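Local coordinates for protein probable polysaccharide deacetylase PDAA (Bacillus subtilis, PDB 1W1A) that removes acetyl groups from N-acetylmuramic acid in spore cortex peptidoglycan, leading to muramic delta-lactam formation, and is required for germination, at residues A[118-123]-A[137-142]; A[156-161]-A[178-183]; A[185-190]-A[214-219]. All blocks are in the same frame, centred on the assembly; numbering follows the deposited sequence.

Contact 1 (A[118-123]-A[137-142]); sequences HSFHHP and LDSVNE. With CD (cadmium ion), chain C; NDG (2-acetamido-2-deoxy-alpha-D-glucopyranose), chain E.
Ser119 OG is held at the heart of its loop: it donates to His118 O at 2.6 Å, tilted 17° from the carbonyl plane, and takes a weak bond from His122 N. The CA of Ser119 meets helix 130-148 through Leu137 CD2. One turn further along the helix, Val140 sets its CG2 branch against the peptide between Ser119 and Phe120, 3.3 Å from Phe120 N. With CG anti to the backbone N (chi1 -164°), the Phe120 ring lies beside Ser139, whose OG comes within 3.4 Å of Phe120 CB; that hydroxyl is a neighbour only, since its hydrogen bond goes to Asp135 O. On the other side of Phe120, the ring's CD1 sits over the face of the His121 imidazole, and His121 NE2 binds a cadmium ion at 2.6 Å. The imidazoles of His118 and His122 reach the bound sugar instead: NDG N2 donates almost straight (172°) to His118 NE2 at 3.1 Å, and His122 NE2 pairs with NDG O1 at 2.9 Å. These two histidines are the assigned divalent metal ligands, set four residues apart in the HSxxH motif of the NodB-type polysaccharide deacetylases.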
loop_
_atom_site.group_PDB
_atom_site.type_symbol
_atom_site.label_atom_id
_atom_site.label_comp_id
_atom_site.label_asym_id
_atom_site.label_seq_id
_atom_site.Cartn_x
_atom_site.Cartn_y
_atom_site.Cartn_z
ATOM N N HIS A 118 -4.638 -7.031 3.110
ATOM C CA HIS A 118 -3.774 -7.748 2.183
ATOM C C HIS A 118 -4.152 -9.236 2.237
ATOM O O HIS A 118 -3.347 -10.117 1.908
ATOM C CB HIS A 118 -2.306 -7.525 2.565
ATOM C CG HIS A 118 -1.352 -7.687 1.422
ATOM N ND1 HIS A 118 -1.721 -7.472 0.112
ATOM C CD2 HIS A 118 -0.034 -8.002 1.396
ATOM C CE1 HIS A 118 -0.673 -7.649 -0.675
ATOM N NE2 HIS A 118 0.363 -7.970 0.081
ATOM N N SER A 119 -5.399 -9.483 2.652
ATOM C CA SER A 119 -6.001 -10.814 2.786
ATOM C C SER A 119 -5.400 -11.601 3.938
ATOM O O SER A 119 -4.261 -11.361 4.339
ATOM C CB SER A 119 -5.862 -11.625 1.499
ATOM O OG SER A 119 -4.616 -12.284 1.450
ATOM N N PHE A 120 -6.161 -12.561 4.457
ATOM C CA PHE A 120 -5.687 -13.337 5.586
ATOM C C PHE A 120 -4.541 -14.298 5.312
ATOM O O PHE A 120 -3.560 -14.290 6.051
ATOM C CB PHE A 120 -6.847 -14.089 6.250
ATOM C CG PHE A 120 -6.516 -14.591 7.632
ATOM C CD1 PHE A 120 -5.816 -15.771 7.804
ATOM C CD2 PHE A 120 -6.855 -13.838 8.758
ATOM C CE1 PHE A 120 -5.447 -16.204 9.080
ATOM C CE2 PHE A 120 -6.494 -14.257 10.040
ATOM C CZ PHE A 120 -5.785 -15.447 10.199
ATOM N N HIS A 121 -4.659 -15.114 4.265
ATOM C CA HIS A 121 -3.616 -16.089 3.931
ATOM C C HIS A 121 -2.747 -15.648 2.760
ATOM O O HIS A 121 -1.878 -16.391 2.318
ATOM C CB HIS A 121 -4.228 -17.454 3.582
ATOM C CG HIS A 121 -4.997 -18.078 4.703
ATOM N ND1 HIS A 121 -6.368 -17.979 4.814
ATOM C CD2 HIS A 121 -4.583 -18.773 5.789
ATOM C CE1 HIS A 121 -6.763 -18.583 5.919
ATOM N NE2 HIS A 121 -5.699 -19.073 6.529
ATOM N N HIS A 122 -2.990 -14.444 2.257
ATOM C CA HIS A 122 -2.235 -13.917 1.129
ATOM C C HIS A 122 -2.296 -14.828 -0.101
ATOM O O HIS A 122 -1.291 -15.050 -0.784
ATOM C CB HIS A 122 -0.777 -13.671 1.539
ATOM C CG HIS A 122 -0.039 -12.759 0.608
ATOM N ND1 HIS A 122 0.789 -13.223 -0.391
ATOM C CD2 HIS A 122 -0.050 -11.410 0.491
ATOM C CE1 HIS A 122 1.256 -12.199 -1.084
ATOM N NE2 HIS A 122 0.762 -11.088 -0.570
ATOM N N PRO A 123 -3.488 -15.352 -0.419
ATOM C CA PRO A 123 -3.634 -16.236 -1.578
ATOM C C PRO A 123 -3.837 -15.478 -2.896
ATOM O O PRO A 123 -3.867 -14.243 -2.930
ATOM C CB PRO A 123 -4.874 -17.034 -1.220
ATOM C CG PRO A 123 -5.751 -15.943 -0.644
ATOM C CD PRO A 123 -4.780 -15.188 0.273
ATOM N N LEU A 137 -10.926 -11.680 3.366
ATOM C CA LEU A 137 -10.857 -10.280 3.752
ATOM C C LEU A 137 -11.421 -9.960 5.143
ATOM O O LEU A 137 -10.760 -9.298 5.937
ATOM C CB LEU A 137 -11.568 -9.423 2.699
ATOM C CG LEU A 137 -11.132 -9.676 1.257
ATOM C CD1 LEU A 137 -11.666 -8.584 0.346
ATOM C CD2 LEU A 137 -9.627 -9.709 1.199
ATOM N N ASP A 138 -12.630 -10.429 5.444
ATOM C CA ASP A 138 -13.227 -10.121 6.734
ATOM C C ASP A 138 -12.473 -10.665 7.934
ATOM O O ASP A 138 -12.534 -10.071 9.015
ATOM C CB ASP A 138 -14.678 -10.601 6.816
ATOM C CG ASP A 138 -15.311 -10.311 8.192
ATOM O OD1 ASP A 138 -15.395 -11.226 9.044
ATOM O OD2 ASP A 138 -15.708 -9.151 8.433
ATOM N N SER A 139 -11.765 -11.782 7.761
ATOM C CA SER A 139 -11.048 -12.356 8.890
ATOM C C SER A 139 -9.883 -11.471 9.290
ATOM O O SER A 139 -9.461 -11.476 10.442
ATOM C CB SER A 139 -10.588 -13.786 8.582
ATOM O OG SER A 139 -10.049 -13.884 7.280
ATOM N N VAL A 140 -9.361 -10.695 8.346
ATOM C CA VAL A 140 -8.271 -9.798 8.699
ATOM C C VAL A 140 -8.876 -8.687 9.552
ATOM O O VAL A 140 -8.326 -8.348 10.599
ATOM C CB VAL A 140 -7.560 -9.205 7.449
ATOM C CG1 VAL A 140 -6.638 -8.065 7.871
ATOM C CG2 VAL A 140 -6.730 -10.297 6.743
ATOM N N ASN A 141 -10.023 -8.149 9.120
ATOM C CA ASN A 141 -10.697 -7.075 9.856
ATOM C C ASN A 141 -11.082 -7.532 11.255
ATOM O O ASN A 141 -10.948 -6.783 12.220
ATOM C CB ASN A 141 -11.959 -6.604 9.127
ATOM C CG ASN A 141 -11.657 -5.939 7.803
ATOM O OD1 ASN A 141 -10.704 -5.162 7.689
ATOM N ND2 ASN A 141 -12.476 -6.225 6.793
ATOM N N GLU A 142 -11.559 -8.770 11.344
ATOM C CA GLU A 142 -11.960 -9.387 12.609
ATOM C C GLU A 142 -10.817 -9.334 13.627
ATOM O O GLU A 142 -11.004 -8.898 14.758
ATOM C CB GLU A 142 -12.356 -10.844 12.341
ATOM C CG GLU A 142 -12.724 -11.665 13.562
ATOM C CD GLU A 142 -14.087 -11.329 14.129
ATOM O OE1 GLU A 142 -14.927 -10.764 13.407
ATOM O OE2 GLU A 142 -14.325 -11.655 15.303
HETATM CD CD CD C . -5.959 -20.521 8.712
HETATM C C1 NDG E . 3.298 -9.620 -2.459
HETATM C C2 NDG E . 3.874 -8.426 -1.697
HETATM C C3 NDG E . 3.469 -7.173 -2.460
HETATM C C4 NDG E . 4.052 -7.237 -3.893
HETATM C C5 NDG E . 3.700 -8.570 -4.601
HETATM C C6 NDG E . 4.546 -8.764 -5.849
HETATM C C7 NDG E . 4.227 -8.636 0.676
HETATM C C8 NDG E . 3.614 -9.031 2.009
HETATM O O5 NDG E . 3.948 -9.718 -3.742
HETATM O O3 NDG E . 3.931 -6.018 -1.775
HETATM O O4 NDG E . 3.541 -6.162 -4.672
HETATM O O6 NDG E . 5.920 -8.493 -5.583
HETATM O O7 NDG E . 5.453 -8.561 0.567
HETATM N N2 NDG E . 3.391 -8.388 -0.330
HETATM O O1 NDG E . 1.939 -9.416 -2.678
#

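Contact 2 (A[156-161]-A[178-183]); sequences LRPPRG and TVFWSV. With NDG (2-acetamido-2-deoxy-alpha-D-glucopyranose), chain E.
Arg157 and the backbone of residues 178-180 make the tight half of this contact. The arginine's side chain runs out with CG anti to the backbone N, then bends at chi3 (-84°), which brings one edge of the guanidinium to two successive carbonyls. NE donates to Val179 O at 3.0 Å and NH2 to Phe180 O at 2.9 Å, the NH2 standing above the Phe180 carbonyl plane, 44° out of it; both bonds are bent, and together they restrict how the group can turn. NH2 is also bonded to Thr65 OG1. One face of the guanidinium lies under Trp181 CB, and the indole crosses the arginine at about a right angle, with Trp181 CE3 3.7 Å from Arg157 NE. Just before this, Leu156 and Thr178 form a parallel beta bridge that includes the bond from Val179 N to Leu156 O at 2.9 Å; their side chains run side by side. Pro158 CD touches both Thr178 CG2 and Phe180 CE1, 4.0 Å from each. Gly161 CA lies at the indole edge, 4.2 Å from Trp181 CH2, where a side chain would be crowded.

The loose side is at Pro159 and Arg160, where the segments part. Arg160 turns away from residues 178-183, and its long side chain is exposed; its backbone N donates to NDG O1 at 2.7 Å, while its NE reaches back to His122 O. The sugar lies on this side, with Trp181 CH2 near its O4.

Arg157 NH1 forms a salt bridge with Asp67, the proton acceptor by similarity. The contact thus holds in place an arginine that probably orients the catalytic base, in the active site of the NodB-type polysaccharide deacetylases.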
loop_
_atom_site.group_PDB
_atom_site.type_symbol
_atom_site.label_atom_id
_atom_site.label_comp_id
_atom_site.label_asym_id
_atom_site.label_seq_id
_atom_site.Cartn_x
_atom_site.Cartn_y
_atom_site.Cartn_z
ATOM N N LEU A 156 -8.134 -2.388 -0.075
ATOM C CA LEU A 156 -7.580 -3.679 -0.385
ATOM C C LEU A 156 -6.480 -3.624 -1.411
ATOM O O LEU A 156 -6.564 -2.897 -2.396
ATOM C CB LEU A 156 -8.677 -4.616 -0.902
ATOM C CG LEU A 156 -8.180 -5.875 -1.636
ATOM C CD1 LEU A 156 -7.640 -6.887 -0.646
ATOM C CD2 LEU A 156 -9.318 -6.476 -2.441
ATOM N N ARG A 157 -5.431 -4.389 -1.151
ATOM C CA ARG A 157 -4.343 -4.518 -2.092
ATOM C C ARG A 157 -4.257 -6.034 -2.350
ATOM O O ARG A 157 -3.910 -6.814 -1.461
ATOM C CB ARG A 157 -3.020 -3.965 -1.546
ATOM C CG ARG A 157 -1.999 -3.888 -2.692
ATOM C CD ARG A 157 -0.792 -3.057 -2.395
ATOM N NE ARG A 157 -0.974 -1.625 -2.625
ATOM C CZ ARG A 157 -0.304 -0.714 -1.930
ATOM N NH1 ARG A 157 0.550 -1.129 -0.998
ATOM N NH2 ARG A 157 -0.475 0.583 -2.153
ATOM N N PRO A 158 -4.615 -6.465 -3.568
ATOM C CA PRO A 158 -4.598 -7.877 -3.965
ATOM C C PRO A 158 -3.287 -8.596 -3.667
ATOM O O PRO A 158 -2.206 -8.145 -4.071
ATOM C CB PRO A 158 -4.894 -7.826 -5.464
ATOM C CG PRO A 158 -5.749 -6.607 -5.596
ATOM C CD PRO A 158 -5.040 -5.611 -4.694
ATOM N N PRO A 159 -3.367 -9.727 -2.945
ATOM C CA PRO A 159 -2.165 -10.487 -2.613
ATOM C C PRO A 159 -1.414 -10.860 -3.879
ATOM O O PRO A 159 -2.019 -11.308 -4.854
ATOM C CB PRO A 159 -2.718 -11.710 -1.896
ATOM C CG PRO A 159 -3.938 -11.193 -1.245
ATOM C CD PRO A 159 -4.554 -10.334 -2.321
ATOM N N ARG A 160 -0.098 -10.654 -3.859
ATOM C CA ARG A 160 0.775 -10.980 -4.985
ATOM C C ARG A 160 0.582 -9.990 -6.120
ATOM O O ARG A 160 1.169 -10.136 -7.193
ATOM C CB ARG A 160 0.490 -12.415 -5.465
ATOM C CG ARG A 160 0.284 -13.402 -4.308
ATOM C CD ARG A 160 -0.127 -14.786 -4.764
ATOM N NE ARG A 160 -0.419 -15.655 -3.622
ATOM C CZ ARG A 160 -0.470 -16.987 -3.674
ATOM N NH1 ARG A 160 -0.245 -17.629 -4.817
ATOM N NH2 ARG A 160 -0.742 -17.682 -2.573
ATOM N N GLY A 161 -0.238 -8.973 -5.868
ATOM C CA GLY A 161 -0.506 -7.962 -6.878
ATOM C C GLY A 161 -1.338 -8.503 -8.023
ATOM O O GLY A 161 -1.496 -7.853 -9.058
ATOM N N THR A 178 -9.976 -0.861 -3.983
ATOM C CA THR A 178 -8.711 -1.469 -4.361
ATOM C C THR A 178 -7.679 -0.405 -4.674
ATOM O O THR A 178 -7.896 0.482 -5.507
ATOM C CB THR A 178 -8.856 -2.420 -5.562
ATOM O OG1 THR A 178 -9.542 -3.599 -5.137
ATOM C CG2 THR A 178 -7.484 -2.828 -6.098
ATOM N N VAL A 179 -6.553 -0.512 -3.984
ATOM C CA VAL A 179 -5.468 0.431 -4.122
ATOM C C VAL A 179 -4.195 -0.233 -4.630
ATOM O O VAL A 179 -3.646 -1.110 -3.966
ATOM C CB VAL A 179 -5.131 1.079 -2.753
ATOM C CG1 VAL A 179 -4.011 2.093 -2.924
ATOM C CG2 VAL A 179 -6.378 1.720 -2.140
ATOM N N PHE A 180 -3.724 0.195 -5.797
ATOM C CA PHE A 180 -2.481 -0.321 -6.341
ATOM C C PHE A 180 -1.365 0.657 -5.964
ATOM O O PHE A 180 -1.392 1.226 -4.869
ATOM C CB PHE A 180 -2.597 -0.495 -7.853
ATOM C CG PHE A 180 -3.523 -1.615 -8.250
ATOM C CD1 PHE A 180 -3.217 -2.926 -7.926
ATOM C CD2 PHE A 180 -4.735 -1.350 -8.872
ATOM C CE1 PHE A 180 -4.111 -3.963 -8.209
ATOM C CE2 PHE A 180 -5.630 -2.377 -9.158
ATOM C CZ PHE A 180 -5.319 -3.681 -8.824
ATOM N N TRP A 181 -0.394 0.866 -6.844
ATOM C CA TRP A 181 0.713 1.763 -6.521
ATOM C C TRP A 181 1.363 2.313 -7.775
ATOM O O TRP A 181 1.141 1.809 -8.868
ATOM C CB TRP A 181 1.757 1.024 -5.678
ATOM C CG TRP A 181 2.334 -0.169 -6.352
ATOM C CD1 TRP A 181 3.497 -0.232 -7.047
ATOM C CD2 TRP A 181 1.748 -1.478 -6.426
ATOM N NE1 TRP A 181 3.681 -1.500 -7.557
ATOM C CE2 TRP A 181 2.621 -2.283 -7.190
ATOM C CE3 TRP A 181 0.568 -2.048 -5.920
ATOM C CZ2 TRP A 181 2.352 -3.635 -7.463
ATOM C CZ3 TRP A 181 0.300 -3.391 -6.190
ATOM C CH2 TRP A 181 1.192 -4.169 -6.958
ATOM N N SER A 182 2.178 3.347 -7.616
ATOM C CA SER A 182 2.817 3.971 -8.763
ATOM C C SER A 182 4.330 3.984 -8.609
ATOM O O SER A 182 5.049 4.327 -9.544
ATOM C CB SER A 182 2.285 5.407 -8.951
ATOM O OG SER A 182 2.759 6.279 -7.935
ATOM N N VAL A 183 4.798 3.620 -7.417
ATOM C CA VAL A 183 6.232 3.558 -7.120
ATOM C C VAL A 183 6.509 2.322 -6.273
ATOM O O VAL A 183 5.871 2.113 -5.234
ATOM C CB VAL A 183 6.726 4.796 -6.324
ATOM C CG1 VAL A 183 8.175 4.568 -5.843
ATOM C CG2 VAL A 183 6.637 6.040 -7.183
HETATM C C1 NDG E . 3.298 -9.620 -2.459
HETATM C C2 NDG E . 3.874 -8.426 -1.697
HETATM C C3 NDG E . 3.469 -7.173 -2.460
HETATM C C4 NDG E . 4.052 -7.237 -3.893
HETATM C C5 NDG E . 3.700 -8.570 -4.601
HETATM C C6 NDG E . 4.546 -8.764 -5.849
HETATM C C7 NDG E . 4.227 -8.636 0.676
HETATM C C8 NDG E . 3.614 -9.031 2.009
HETATM O O5 NDG E . 3.948 -9.718 -3.742
HETATM O O3 NDG E . 3.931 -6.018 -1.775
HETATM O O4 NDG E . 3.541 -6.162 -4.672
HETATM O O6 NDG E . 5.920 -8.493 -5.583
HETATM O O7 NDG E . 5.453 -8.561 0.567
HETATM N N2 NDG E . 3.391 -8.388 -0.330
HETATM O O1 NDG E . 1.939 -9.416 -2.678
#

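Contact 3 (A[185-190]-A[214-219]). With NDG (2-acetamido-2-deoxy-alpha-D-glucopyranose), chain E.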
loop_
_atom_site.group_PDB
_atom_site.type_symbol
_atom_site.label_atom_id
_atom_site.label_comp_id
_atom_site.label_asym_id
_atom_site.label_seq_id
_atom_site.Cartn_x
_atom_site.Cartn_y
_atom_site.Cartn_z
ATOM N N PHE A 185 9.962 -0.868 -5.738
ATOM C CA PHE A 185 11.279 -1.355 -6.105
ATOM C C PHE A 185 11.544 -2.592 -5.238
ATOM O O PHE A 185 10.706 -2.954 -4.387
ATOM C CB PHE A 185 12.355 -0.273 -5.913
ATOM C CG PHE A 185 12.297 0.420 -4.579
ATOM C CD1 PHE A 185 11.370 1.424 -4.350
ATOM C CD2 PHE A 185 13.142 0.033 -3.543
ATOM C CE1 PHE A 185 11.280 2.041 -3.090
ATOM C CE2 PHE A 185 13.056 0.637 -2.292
ATOM C CZ PHE A 185 12.125 1.642 -2.068
ATOM N N VAL A 186 12.676 -3.252 -5.456
ATOM C CA VAL A 186 12.973 -4.469 -4.715
ATOM C C VAL A 186 13.562 -4.229 -3.341
ATOM O O VAL A 186 14.768 -4.210 -3.170
ATOM C CB VAL A 186 13.935 -5.403 -5.503
ATOM C CG1 VAL A 186 14.234 -6.655 -4.682
ATOM C CG2 VAL A 186 13.317 -5.785 -6.854
ATOM N N ASP A 187 12.688 -4.050 -2.358
ATOM C CA ASP A 187 13.112 -3.824 -0.990
ATOM C C ASP A 187 12.525 -4.945 -0.134
ATOM O O ASP A 187 12.313 -4.784 1.079
ATOM C CB ASP A 187 12.626 -2.447 -0.513
ATOM C CG ASP A 187 11.105 -2.344 -0.400
ATOM O OD1 ASP A 187 10.376 -3.069 -1.105
ATOM O OD2 ASP A 187 10.635 -1.494 0.392
ATOM N N TRP A 188 12.304 -6.095 -0.770
ATOM C CA TRP A 188 11.700 -7.217 -0.085
ATOM C C TRP A 188 12.441 -8.543 -0.200
ATOM O O TRP A 188 11.944 -9.569 0.261
ATOM C CB TRP A 188 10.284 -7.397 -0.591
ATOM C CG TRP A 188 10.227 -7.409 -2.089
ATOM C CD1 TRP A 188 10.003 -6.341 -2.914
ATOM C CD2 TRP A 188 10.452 -8.535 -2.943
ATOM N NE1 TRP A 188 10.075 -6.735 -4.226
ATOM C CE2 TRP A 188 10.350 -8.076 -4.275
ATOM C CE3 TRP A 188 10.731 -9.888 -2.712
ATOM C CZ2 TRP A 188 10.517 -8.925 -5.377
ATOM C CZ3 TRP A 188 10.896 -10.734 -3.811
ATOM C CH2 TRP A 188 10.787 -10.245 -5.127
ATOM N N LYS A 189 13.606 -8.546 -0.834
ATOM C CA LYS A 189 14.370 -9.782 -0.959
ATOM C C LYS A 189 15.337 -9.893 0.213
ATOM O O LYS A 189 16.335 -9.167 0.279
ATOM C CB LYS A 189 15.154 -9.809 -2.264
ATOM C CG LYS A 189 14.294 -9.912 -3.495
ATOM C CD LYS A 189 15.131 -10.418 -4.666
ATOM C CE LYS A 189 14.342 -10.355 -5.965
ATOM N NZ LYS A 189 15.080 -10.968 -7.099
ATOM N N ILE A 190 15.035 -10.796 1.140
ATOM C CA ILE A 190 15.878 -10.986 2.315
ATOM C C ILE A 190 17.272 -11.512 2.003
ATOM O O ILE A 190 18.245 -11.156 2.672
ATOM C CB ILE A 190 15.190 -11.911 3.346
ATOM C CG1 ILE A 190 13.840 -11.304 3.727
ATOM C CG2 ILE A 190 16.025 -12.007 4.617
ATOM C CD1 ILE A 190 13.931 -9.855 4.233
ATOM N N LEU A 214 4.794 2.114 -2.599
ATOM C CA LEU A 214 4.563 0.800 -2.014
ATOM C C LEU A 214 5.920 0.392 -1.466
ATOM O O LEU A 214 6.850 0.134 -2.221
ATOM C CB LEU A 214 4.107 -0.236 -3.050
ATOM C CG LEU A 214 4.463 -1.666 -2.600
ATOM C CD1 LEU A 214 3.712 -2.013 -1.350
ATOM C CD2 LEU A 214 4.143 -2.661 -3.701
ATOM N N LEU A 215 6.032 0.338 -0.150
ATOM C CA LEU A 215 7.293 -0.025 0.478
ATOM C C LEU A 215 7.098 -1.219 1.389
ATOM O O LEU A 215 5.973 -1.562 1.749
ATOM C CB LEU A 215 7.822 1.146 1.316
ATOM C CG LEU A 215 7.970 2.519 0.638
ATOM C CD1 LEU A 215 8.138 3.584 1.723
ATOM C CD2 LEU A 215 9.183 2.504 -0.353
ATOM N N HIS A 216 8.205 -1.852 1.748
ATOM C CA HIS A 216 8.171 -2.976 2.666
ATOM C C HIS A 216 9.040 -2.492 3.805
ATOM O O HIS A 216 9.840 -1.580 3.616
ATOM C CB HIS A 216 8.743 -4.239 2.011
ATOM C CG HIS A 216 7.967 -4.667 0.812
ATOM N ND1 HIS A 216 8.245 -4.200 -0.458
ATOM C CD2 HIS A 216 6.844 -5.418 0.701
ATOM C CE1 HIS A 216 7.324 -4.644 -1.297
ATOM N NE2 HIS A 216 6.461 -5.384 -0.619
ATOM N N THR A 217 8.867 -3.076 4.986
ATOM C CA THR A 217 9.629 -2.663 6.160
ATOM C C THR A 217 10.480 -3.827 6.667
ATOM O O THR A 217 10.748 -3.944 7.876
ATOM C CB THR A 217 8.665 -2.221 7.300
ATOM O OG1 THR A 217 7.909 -3.353 7.745
ATOM C CG2 THR A 217 7.688 -1.174 6.817
ATOM N N VAL A 218 10.903 -4.690 5.748
ATOM C CA VAL A 218 11.694 -5.852 6.129
ATOM C C VAL A 218 13.177 -5.806 5.746
ATOM O O VAL A 218 13.970 -6.557 6.294
ATOM C CB VAL A 218 11.091 -7.169 5.527
ATOM C CG1 VAL A 218 9.674 -7.356 5.990
ATOM C CG2 VAL A 218 11.137 -7.140 3.994
ATOM N N SER A 219 13.566 -4.930 4.823
ATOM C CA SER A 219 14.969 -4.905 4.394
ATOM C C SER A 219 15.846 -3.977 5.224
ATOM O O SER A 219 15.385 -2.955 5.735
ATOM C CB SER A 219 15.054 -4.527 2.906
ATOM O OG SER A 219 16.123 -5.188 2.250
HETATM C C1 NDG E . 3.298 -9.620 -2.459
HETATM C C2 NDG E . 3.874 -8.426 -1.697
HETATM C C3 NDG E . 3.469 -7.173 -2.460
HETATM C C4 NDG E . 4.052 -7.237 -3.893
HETATM C C5 NDG E . 3.700 -8.570 -4.601
HETATM C C6 NDG E . 4.546 -8.764 -5.849
HETATM C C7 NDG E . 4.227 -8.636 0.676
HETATM C C8 NDG E . 3.614 -9.031 2.009
HETATM O O5 NDG E . 3.948 -9.718 -3.742
HETATM O O3 NDG E . 3.931 -6.018 -1.775
HETATM O O4 NDG E . 3.541 -6.162 -4.672
HETATM O O6 NDG E . 5.920 -8.493 -5.583
HETATM O O7 NDG E . 5.453 -8.561 0.567
HETATM N N2 NDG E . 3.391 -8.388 -0.330
HETATM O O1 NDG E . 1.939 -9.416 -2.678
HETATM O O HOH W 1 8.842 -1.664 -3.005
HETATM O O HOH W 2 12.085 -3.188 3.125
HETATM O O HOH W 3 15.757 -6.390 -0.041
#
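Two hydrogen bonds tie Asp187 to His216, one to each carboxylate oxygen. His216 ND1 donates to Asp187 OD1 at 2.5 Å, very short and nearly straight (166°), while His216 N donates to Asp187 OD2 at 2.8 Å, on the syn side but 27° out of the carboxylate plane. The aspartate thus grips both ring and backbone of one residue, its carboxylate turned 65° from the imidazole plane. Water links the segments too: one molecule donates to Asp187 O, weakly to His216 O, and accepts from Ser219 N, and another joins Lys189 O to Ser219 OG.

Aromatic contact comes from Trp188. Its CB makes a CH-pi contact over one face of the His216 ring, 3.9 Å from the centroid, and the indole edge approaches that ring in an offset edge-to-face pair, CD1 3.6 Å from His216 CE1.

Apolar packing flanks the pair: Phe185 CE1 touches Leu215 CD2 at 3.5 Å, and the Ile190 side chain crosses that of Val218 at about a right angle, CD1 against CG2.

The far nitrogen, His216 NE2, is hydrogen-bonded to NDG O3 at 2.9 Å, either being able to donate. A leucine in place of His216 would probably leave Asp187 OD1 without its ring N-H partner and the sugar hydroxyl without its nitrogen. By similarity His216 is the proton donor and Asp187 raises its pKa; a carboxylate bonded to one nitrogen while the other faces the sugar is consistent with both roles.

How the contacts relate
Following the chain from the N terminus, the three contacts come in series, and none nests within or crosses another. Contact 1 folds the loop after strand 114-117 back onto helix 130-148. Contact 2 closes the next loop, bringing the ends of the short parallel strands 155-156 and 177-178 together across a segment that contains helix 165-173. Contact 3 spans helix 196-205 and joins the loop before it to strand 211-215 and the loop that follows it. Neighbouring contacts also touch: His118 ND1 bonds to Arg157 O, and Val183 O to Leu214 N. Contacts 1 and 3 stay apart, yet all three reach the same sugar.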